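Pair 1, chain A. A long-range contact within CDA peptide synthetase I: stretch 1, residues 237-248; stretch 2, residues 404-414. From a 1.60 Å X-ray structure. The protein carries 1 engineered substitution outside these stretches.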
# COMPACT_ATOMS: atom_id res chain seq x y z
N ARG A 237 -11.55 14.31 -7.61
CA ARG A 237 -10.56 14.43 -6.55
C ARG A 237 -10.35 13.08 -5.86
O ARG A 237 -11.15 12.16 -6.02
CB ARG A 237 -11.00 15.48 -5.53
CG ARG A 237 -12.35 15.21 -4.88
CD ARG A 237 -12.75 16.34 -3.94
NE ARG A 237 -12.88 17.61 -4.64
CZ ARG A 237 -14.00 18.06 -5.20
NH1 ARG A 237 -15.11 17.33 -5.15
NH2 ARG A 237 -14.01 19.23 -5.81
N ALA A 238 -9.26 12.97 -5.11
CA ALA A 238 -8.89 11.72 -4.46
C ALA A 238 -9.80 11.42 -3.28
O ALA A 238 -9.93 12.23 -2.36
CB ALA A 238 -7.44 11.76 -4.01
N LEU A 239 -10.43 10.25 -3.32
CA LEU A 239 -11.42 9.86 -2.32
C LEU A 239 -11.11 8.46 -1.79
O LEU A 239 -10.53 7.65 -2.50
CB LEU A 239 -12.82 9.88 -2.91
CG LEU A 239 -13.35 11.21 -3.44
CD1 LEU A 239 -14.67 11.00 -4.17
CD2 LEU A 239 -13.51 12.22 -2.32
N ALA A 240 -11.54 8.18 -0.57
CA ALA A 240 -11.43 6.83 -0.02
C ALA A 240 -12.16 5.89 -0.96
O ALA A 240 -13.28 6.19 -1.38
CB ALA A 240 -12.00 6.75 1.38
N PRO A 241 -11.53 4.76 -1.31
CA PRO A 241 -12.13 3.88 -2.32
C PRO A 241 -13.23 2.97 -1.81
O PRO A 241 -13.28 2.63 -0.63
CB PRO A 241 -10.94 3.04 -2.79
CG PRO A 241 -10.06 2.96 -1.59
CD PRO A 241 -10.18 4.31 -0.93
N THR A 242 -14.11 2.59 -2.73
CA THR A 242 -14.92 1.40 -2.57
C THR A 242 -14.02 0.24 -2.91
O THR A 242 -13.36 0.26 -3.95
CB THR A 242 -16.15 1.42 -3.49
OG1 THR A 242 -16.97 2.55 -3.17
CG2 THR A 242 -16.97 0.14 -3.32
N VAL A 243 -13.97 -0.76 -2.04
CA VAL A 243 -13.02 -1.86 -2.20
C VAL A 243 -13.74 -3.17 -2.45
O VAL A 243 -14.63 -3.55 -1.70
CB VAL A 243 -12.11 -2.00 -0.95
CG1 VAL A 243 -11.08 -3.10 -1.15
CG2 VAL A 243 -11.42 -0.68 -0.64
N ARG A 244 -13.36 -3.84 -3.54
CA ARG A 244 -13.87 -5.17 -3.83
C ARG A 244 -12.70 -6.12 -3.96
O ARG A 244 -11.73 -5.86 -4.68
CB ARG A 244 -14.73 -5.17 -5.10
CG ARG A 244 -16.08 -4.48 -4.92
CD ARG A 244 -16.97 -5.21 -3.92
NE ARG A 244 -18.25 -4.54 -3.72
CZ ARG A 244 -18.49 -3.59 -2.81
NH1 ARG A 244 -17.52 -3.19 -1.99
NH2 ARG A 244 -19.69 -3.05 -2.72
N SER A 245 -12.79 -7.23 -3.23
CA SER A 245 -11.68 -8.15 -3.09
C SER A 245 -12.03 -9.51 -3.70
O SER A 245 -13.13 -10.02 -3.50
CB SER A 245 -11.30 -8.30 -1.62
OG SER A 245 -10.14 -9.09 -1.46
N LEU A 246 -11.08 -10.07 -4.43
CA LEU A 246 -11.27 -11.37 -5.07
C LEU A 246 -10.12 -12.29 -4.69
O LEU A 246 -8.97 -11.97 -4.93
CB LEU A 246 -11.33 -11.22 -6.60
CG LEU A 246 -11.37 -12.50 -7.43
CD1 LEU A 246 -12.59 -13.34 -7.07
CD2 LEU A 246 -11.37 -12.17 -8.91
N GLY A 247 -10.46 -13.41 -4.07
CA GLY A 247 -9.47 -14.42 -3.71
C GLY A 247 -9.23 -15.38 -4.85
O GLY A 247 -10.17 -15.95 -5.41
N LEU A 248 -7.95 -15.56 -5.19
CA LEU A 248 -7.53 -16.48 -6.25
C LEU A 248 -6.66 -17.58 -5.66
O LEU A 248 -5.58 -17.30 -5.15
CB LEU A 248 -6.75 -15.74 -7.34
CG LEU A 248 -7.46 -14.56 -8.02
CD1 LEU A 248 -6.51 -13.91 -9.01
CD2 LEU A 248 -8.74 -15.02 -8.71
N GLY A 404 -1.20 -18.25 -3.77
CA GLY A 404 -2.49 -17.68 -4.09
C GLY A 404 -2.49 -16.19 -3.85
O GLY A 404 -1.61 -15.67 -3.17
N LEU A 405 -3.49 -15.51 -4.40
CA LEU A 405 -3.54 -14.05 -4.37
C LEU A 405 -4.87 -13.53 -3.86
O LEU A 405 -5.91 -14.16 -4.04
CB LEU A 405 -3.29 -13.48 -5.77
CG LEU A 405 -1.91 -13.71 -6.37
CD1 LEU A 405 -1.92 -13.42 -7.87
CD2 LEU A 405 -0.87 -12.85 -5.67
N ARG A 406 -4.82 -12.36 -3.23
CA ARG A 406 -6.00 -11.55 -3.04
C ARG A 406 -5.85 -10.33 -3.92
O ARG A 406 -4.85 -9.62 -3.83
CB ARG A 406 -6.18 -11.15 -1.57
CG ARG A 406 -7.60 -10.72 -1.23
CD ARG A 406 -8.32 -11.77 -0.39
NE ARG A 406 -9.77 -11.68 -0.52
CZ ARG A 406 -10.60 -12.71 -0.42
NH1 ARG A 406 -10.14 -13.93 -0.19
NH2 ARG A 406 -11.91 -12.53 -0.56
N VAL A 407 -6.82 -10.12 -4.80
CA VAL A 407 -6.81 -8.98 -5.71
C VAL A 407 -7.88 -8.00 -5.27
O VAL A 407 -9.06 -8.32 -5.26
CB VAL A 407 -7.08 -9.41 -7.17
CG1 VAL A 407 -7.05 -8.20 -8.10
CG2 VAL A 407 -6.06 -10.46 -7.61
N ASP A 408 -7.45 -6.80 -4.88
CA ASP A 408 -8.37 -5.75 -4.47
C ASP A 408 -8.45 -4.67 -5.54
O ASP A 408 -7.43 -4.11 -5.94
CB ASP A 408 -7.93 -5.13 -3.14
CG ASP A 408 -8.31 -5.97 -1.94
OD1 ASP A 408 -8.37 -7.21 -2.07
OD2 ASP A 408 -8.57 -5.39 -0.86
N PHE A 409 -9.66 -4.41 -6.01
CA PHE A 409 -9.92 -3.25 -6.86
C PHE A 409 -10.49 -2.16 -5.98
O PHE A 409 -11.58 -2.30 -5.42
CB PHE A 409 -10.88 -3.60 -8.00
CG PHE A 409 -10.18 -4.09 -9.25
CD1 PHE A 409 -9.13 -4.98 -9.17
CD2 PHE A 409 -10.60 -3.66 -10.50
CE1 PHE A 409 -8.49 -5.42 -10.31
CE2 PHE A 409 -9.96 -4.10 -11.65
CZ PHE A 409 -8.91 -4.99 -11.55
N GLU A 410 -9.74 -1.08 -5.85
CA GLU A 410 -10.13 0.06 -5.03
C GLU A 410 -10.53 1.21 -5.93
O GLU A 410 -9.67 1.86 -6.53
CB GLU A 410 -8.98 0.47 -4.11
CG GLU A 410 -8.38 -0.68 -3.31
CD GLU A 410 -7.29 -0.23 -2.36
OE1 GLU A 410 -6.59 0.76 -2.66
OE2 GLU A 410 -7.12 -0.87 -1.30
N GLY A 411 -11.83 1.44 -6.04
CA GLY A 411 -12.36 2.42 -6.97
C GLY A 411 -12.87 3.69 -6.31
O GLY A 411 -13.52 3.64 -5.26
N ASN A 412 -12.57 4.83 -6.93
CA ASN A 412 -13.19 6.09 -6.55
C ASN A 412 -14.71 5.95 -6.66
O ASN A 412 -15.21 5.57 -7.71
CB ASN A 412 -12.67 7.22 -7.44
CG ASN A 412 -13.28 8.57 -7.09
OD1 ASN A 412 -14.49 8.77 -7.20
ND2 ASN A 412 -12.44 9.50 -6.66
N PRO A 413 -15.44 6.24 -5.57
CA PRO A 413 -16.88 5.95 -5.57
C PRO A 413 -17.70 6.83 -6.51
O PRO A 413 -18.86 6.49 -6.78
CB PRO A 413 -17.28 6.20 -4.11
CG PRO A 413 -16.25 7.12 -3.58
CD PRO A 413 -14.98 6.76 -4.27
N GLN A 414 -17.13 7.92 -7.00
CA GLN A 414 -17.82 8.76 -7.97
C GLN A 414 -17.62 8.24 -9.39
O GLN A 414 -18.25 8.72 -10.34
CB GLN A 414 -17.34 10.21 -7.88
CG GLN A 414 -17.67 10.89 -6.56
CD GLN A 414 -17.16 12.32 -6.49
OE1 GLN A 414 -16.42 12.77 -7.36
NE2 GLN A 414 -17.55 13.03 -5.44
O HOH W 1 -13.35 12.22 -7.51
O HOH W 2 -14.35 -10.37 -0.62

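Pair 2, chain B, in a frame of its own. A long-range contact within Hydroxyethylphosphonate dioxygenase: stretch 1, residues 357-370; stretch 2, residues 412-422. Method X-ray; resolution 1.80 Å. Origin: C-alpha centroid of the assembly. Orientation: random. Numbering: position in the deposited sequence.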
# COMPACT_ATOMS: atom_id res chain seq x y z
N PRO B 357 0.72 -31.04 1.65
CA PRO B 357 1.00 -29.69 1.14
C PRO B 357 0.18 -28.66 1.90
O PRO B 357 -1.01 -28.85 2.15
CB PRO B 357 0.61 -29.77 -0.34
CG PRO B 357 -0.36 -30.89 -0.41
CD PRO B 357 0.07 -31.89 0.63
N LEU B 358 0.83 -27.58 2.28
CA LEU B 358 0.10 -26.50 2.92
C LEU B 358 -0.60 -25.65 1.86
O LEU B 358 -0.05 -25.43 0.78
CB LEU B 358 1.04 -25.63 3.75
CG LEU B 358 1.58 -26.33 5.00
CD1 LEU B 358 2.50 -25.40 5.78
CD2 LEU B 358 0.40 -26.75 5.84
N PRO B 359 -1.82 -25.18 2.14
CA PRO B 359 -2.51 -24.30 1.19
C PRO B 359 -1.67 -23.07 0.90
O PRO B 359 -1.09 -22.47 1.82
CB PRO B 359 -3.81 -23.93 1.92
CG PRO B 359 -4.00 -25.01 2.93
CD PRO B 359 -2.62 -25.43 3.35
N PRO B 360 -1.56 -22.69 -0.37
CA PRO B 360 -0.89 -21.42 -0.69
C PRO B 360 -1.58 -20.27 0.01
O PRO B 360 -2.81 -20.26 0.17
CB PRO B 360 -1.02 -21.32 -2.21
CG PRO B 360 -1.17 -22.74 -2.67
CD PRO B 360 -1.99 -23.40 -1.58
N THR B 361 -0.78 -19.31 0.46
CA THR B 361 -1.29 -18.11 1.09
C THR B 361 -0.75 -16.90 0.34
O THR B 361 0.30 -16.96 -0.31
CB THR B 361 -0.92 -18.02 2.58
OG1 THR B 361 -1.35 -16.76 3.11
CG2 THR B 361 0.60 -18.15 2.78
N TYR B 362 -1.49 -15.79 0.44
CA TYR B 362 -1.01 -14.51 -0.06
C TYR B 362 0.13 -13.92 0.77
O TYR B 362 0.70 -12.90 0.37
CB TYR B 362 -2.17 -13.51 -0.09
CG TYR B 362 -2.77 -13.21 1.28
CD1 TYR B 362 -3.77 -14.02 1.82
CD2 TYR B 362 -2.33 -12.13 2.02
CE1 TYR B 362 -4.31 -13.73 3.07
CE2 TYR B 362 -2.85 -11.84 3.26
CZ TYR B 362 -3.84 -12.65 3.78
OH TYR B 362 -4.36 -12.33 5.00
N GLN B 363 0.45 -14.52 1.92
CA GLN B 363 1.47 -13.97 2.80
C GLN B 363 2.86 -14.41 2.37
O GLN B 363 3.04 -15.50 1.82
CB GLN B 363 1.23 -14.45 4.24
CG GLN B 363 -0.09 -14.01 4.84
CD GLN B 363 -0.54 -14.97 5.91
OE1 GLN B 363 -0.73 -16.16 5.65
NE2 GLN B 363 -0.67 -14.47 7.12
N HIS B 364 3.85 -13.55 2.63
CA HIS B 364 5.23 -14.01 2.73
C HIS B 364 5.35 -14.98 3.90
O HIS B 364 4.63 -14.86 4.88
CB HIS B 364 6.18 -12.83 2.98
CG HIS B 364 6.19 -11.80 1.90
ND1 HIS B 364 7.03 -11.88 0.81
CD2 HIS B 364 5.49 -10.65 1.75
CE1 HIS B 364 6.83 -10.83 0.03
NE2 HIS B 364 5.90 -10.07 0.57
N GLN B 365 6.31 -15.90 3.83
CA GLN B 365 6.54 -16.78 4.97
C GLN B 365 8.02 -16.85 5.33
O GLN B 365 8.89 -16.84 4.44
CB GLN B 365 6.02 -18.20 4.71
CG GLN B 365 4.54 -18.20 4.36
CD GLN B 365 3.98 -19.59 4.24
OE1 GLN B 365 3.88 -20.32 5.23
NE2 GLN B 365 3.60 -19.96 3.02
N TYR B 366 8.29 -16.94 6.63
CA TYR B 366 9.62 -17.13 7.18
C TYR B 366 9.58 -18.37 8.06
O TYR B 366 8.66 -18.54 8.87
CB TYR B 366 10.04 -15.88 7.98
CG TYR B 366 11.22 -16.09 8.91
CD1 TYR B 366 11.04 -16.57 10.20
CD2 TYR B 366 12.52 -15.79 8.49
CE1 TYR B 366 12.11 -16.78 11.05
CE2 TYR B 366 13.60 -15.99 9.33
CZ TYR B 366 13.38 -16.49 10.62
OH TYR B 366 14.44 -16.69 11.48
N LEU B 367 10.58 -19.24 7.92
CA LEU B 367 10.66 -20.47 8.69
C LEU B 367 11.99 -20.51 9.42
O LEU B 367 13.00 -20.05 8.90
CB LEU B 367 10.53 -21.70 7.79
CG LEU B 367 9.36 -21.78 6.80
CD1 LEU B 367 9.46 -23.07 5.99
CD2 LEU B 367 8.03 -21.71 7.54
N TYR B 368 11.98 -21.08 10.63
CA TYR B 368 13.21 -21.25 11.39
C TYR B 368 13.10 -22.57 12.15
O TYR B 368 12.10 -22.79 12.84
CB TYR B 368 13.44 -20.08 12.36
CG TYR B 368 14.68 -20.25 13.22
CD1 TYR B 368 15.92 -19.79 12.78
CD2 TYR B 368 14.62 -20.89 14.46
CE1 TYR B 368 17.07 -19.97 13.56
CE2 TYR B 368 15.75 -21.06 15.23
CZ TYR B 368 16.97 -20.59 14.78
OH TYR B 368 18.09 -20.78 15.57
N VAL B 369 14.09 -23.45 12.01
CA VAL B 369 13.98 -24.79 12.58
C VAL B 369 14.44 -24.75 14.03
O VAL B 369 15.63 -24.59 14.31
CB VAL B 369 14.78 -25.83 11.78
CG1 VAL B 369 14.74 -27.18 12.50
CG2 VAL B 369 14.21 -25.96 10.38
N LEU B 370 13.49 -24.93 14.96
CA LEU B 370 13.78 -24.97 16.39
C LEU B 370 14.14 -26.35 16.88
O LEU B 370 14.94 -26.48 17.81
CB LEU B 370 12.57 -24.48 17.19
CG LEU B 370 12.16 -23.01 17.07
CD1 LEU B 370 10.73 -22.80 17.55
CD2 LEU B 370 13.12 -22.13 17.86
N THR B 412 9.54 -32.85 14.79
CA THR B 412 10.45 -31.74 15.05
C THR B 412 9.66 -30.45 14.88
O THR B 412 8.61 -30.42 14.24
CB THR B 412 11.66 -31.78 14.12
OG1 THR B 412 12.61 -30.78 14.50
CG2 THR B 412 11.24 -31.54 12.71
N GLU B 413 10.18 -29.38 15.49
CA GLU B 413 9.45 -28.12 15.58
C GLU B 413 10.12 -27.06 14.72
O GLU B 413 11.35 -26.97 14.66
CB GLU B 413 9.38 -27.64 17.02
CG GLU B 413 8.38 -26.51 17.25
CD GLU B 413 8.40 -25.99 18.68
OE1 GLU B 413 9.48 -26.05 19.31
OE2 GLU B 413 7.35 -25.53 19.17
N LEU B 414 9.31 -26.22 14.09
CA LEU B 414 9.84 -25.02 13.46
C LEU B 414 8.97 -23.83 13.82
O LEU B 414 7.81 -23.96 14.23
CB LEU B 414 9.96 -25.17 11.93
CG LEU B 414 8.80 -25.39 10.97
CD1 LEU B 414 7.93 -24.14 10.79
CD2 LEU B 414 9.40 -25.80 9.63
N LEU B 415 9.55 -22.64 13.66
CA LEU B 415 8.86 -21.39 13.88
C LEU B 415 8.45 -20.82 12.53
O LEU B 415 9.27 -20.82 11.60
CB LEU B 415 9.77 -20.41 14.63
CG LEU B 415 9.26 -19.00 14.94
CD1 LEU B 415 8.01 -19.05 15.81
CD2 LEU B 415 10.38 -18.21 15.62
N MET B 416 7.20 -20.37 12.41
CA MET B 416 6.68 -19.82 11.16
C MET B 416 6.09 -18.44 11.41
O MET B 416 5.22 -18.28 12.28
CB MET B 416 5.63 -20.75 10.54
CG MET B 416 4.82 -20.17 9.36
SD MET B 416 3.49 -21.28 8.82
CE MET B 416 4.37 -22.45 7.80
N LEU B 417 6.56 -17.45 10.66
CA LEU B 417 5.98 -16.11 10.69
C LEU B 417 5.56 -15.76 9.28
O LEU B 417 6.40 -15.76 8.38
CB LEU B 417 6.98 -15.07 11.21
CG LEU B 417 6.35 -13.66 11.21
CD1 LEU B 417 5.17 -13.56 12.19
CD2 LEU B 417 7.37 -12.59 11.52
N ARG B 418 4.28 -15.46 9.10
CA ARG B 418 3.69 -15.11 7.82
C ARG B 418 3.20 -13.67 7.92
O ARG B 418 2.56 -13.31 8.91
CB ARG B 418 2.53 -16.04 7.47
CG ARG B 418 2.74 -17.47 7.91
CD ARG B 418 1.47 -18.28 7.73
NE ARG B 418 1.64 -19.32 6.72
CZ ARG B 418 0.64 -19.89 6.07
NH1 ARG B 418 -0.62 -19.50 6.29
NH2 ARG B 418 0.88 -20.85 5.18
N ILE B 419 3.52 -12.85 6.92
CA ILE B 419 3.16 -11.43 6.95
C ILE B 419 2.60 -11.03 5.60
O ILE B 419 2.94 -11.62 4.56
CB ILE B 419 4.36 -10.53 7.32
CG1 ILE B 419 5.46 -10.64 6.26
CG2 ILE B 419 4.94 -10.91 8.69
CD1 ILE B 419 6.58 -9.61 6.42
N GLY B 420 1.73 -10.03 5.61
CA GLY B 420 1.25 -9.47 4.36
C GLY B 420 2.35 -8.70 3.66
O GLY B 420 3.18 -8.04 4.30
N GLY B 421 2.35 -8.78 2.33
CA GLY B 421 3.25 -8.00 1.52
C GLY B 421 2.56 -6.75 1.01
O GLY B 421 1.49 -6.35 1.48
N SER B 422 3.18 -6.15 -0.01
CA SER B 422 2.57 -4.99 -0.65
C SER B 422 1.32 -5.35 -1.44
O SER B 422 0.55 -4.45 -1.79
CB SER B 422 3.60 -4.31 -1.55
OG SER B 422 4.72 -3.91 -0.78
O HOH W 3 -1.55 -21.95 4.36
O HOH W 4 0.96 -10.20 0.47

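The sharpest difference between the two pairs lies on one face of the ladder, where pair 1 is polar at positions that pair 2 fills with apolar side chains. In pair 1, Ser245(A) sits between two charged neighbours: NE of Arg406(A) donates to OG of Ser245(A) (2.8 Å), and the same OG donates to OD1 of Asp408(A) (2.7 Å), so one hydroxyl links both residues. The superposed positions in pair 2 are Leu367(B), Leu414(B) and Met416(B). Here the contact is made by carbon alone, with CD2 of Leu367(B) 4.1 Å from CD1 of Leu414(B) and 3.7 Å from CE of Met416(B).

Beneath these differences the backbones agree closely, with an RMSD of 0.5 Å over 14 central residues. Each pair is an antiparallel two-strand ladder, the strand directions 161° apart in pair 1 and 153° in pair 2. Thr242(A), Arg244(A) and Leu246(A) match His364(B), Tyr366(B) and Tyr368(B), and face Gly411(A), Phe409(A) and Val407(A), which match Ile419(B), Leu417(B) and Leu415(B). Every one of these couples is joined by two reciprocal backbone hydrogen bonds, although that from His364(B) N to Ile419(B) O (2.9 Å) is weak.

The polar side-chain link in pair 2 lies two residues along the strand. Arg418(B), matched to Glu410(A), donates from NE (2.9 Å) and NH2 (3.0 Å) to OE1 of Gln365(B), and CG2 of Thr361(B) lies over one face of its guanidinium, 3.6 Å from NH2. A water accepts from NH2 of Arg418(B) (2.8 Å) and donates to O of Pro359(B) (2.6 Å). In pair 1 the matching neighbours meet through carbon, CG2 of Val243(A) lying 4.0 Å from CG of Glu410(A), whose carboxylate is hydrogen-bonded elsewhere in the structure.

Glycine enters differently too. Gly247(A), which matches Val369(B), leaves room for the arginine: its CA lies 3.6 Å from NH1 of Arg406(A), over one face of the guanidinium, and a CB would come within 2.6 Å of that nitrogen. In pair 2, Val369(B) instead faces Leu414(B), its CA 4.1 Å from the leucine CB. Near the other end, Gly421(B) matches Pro413(A). Its CA approaches the edge of the His364(B) ring, 3.5 Å from CD2, and a CB would clash with NE2. Pro413(A) instead packs its CD against CB of Leu239(A) at 4.0 Å.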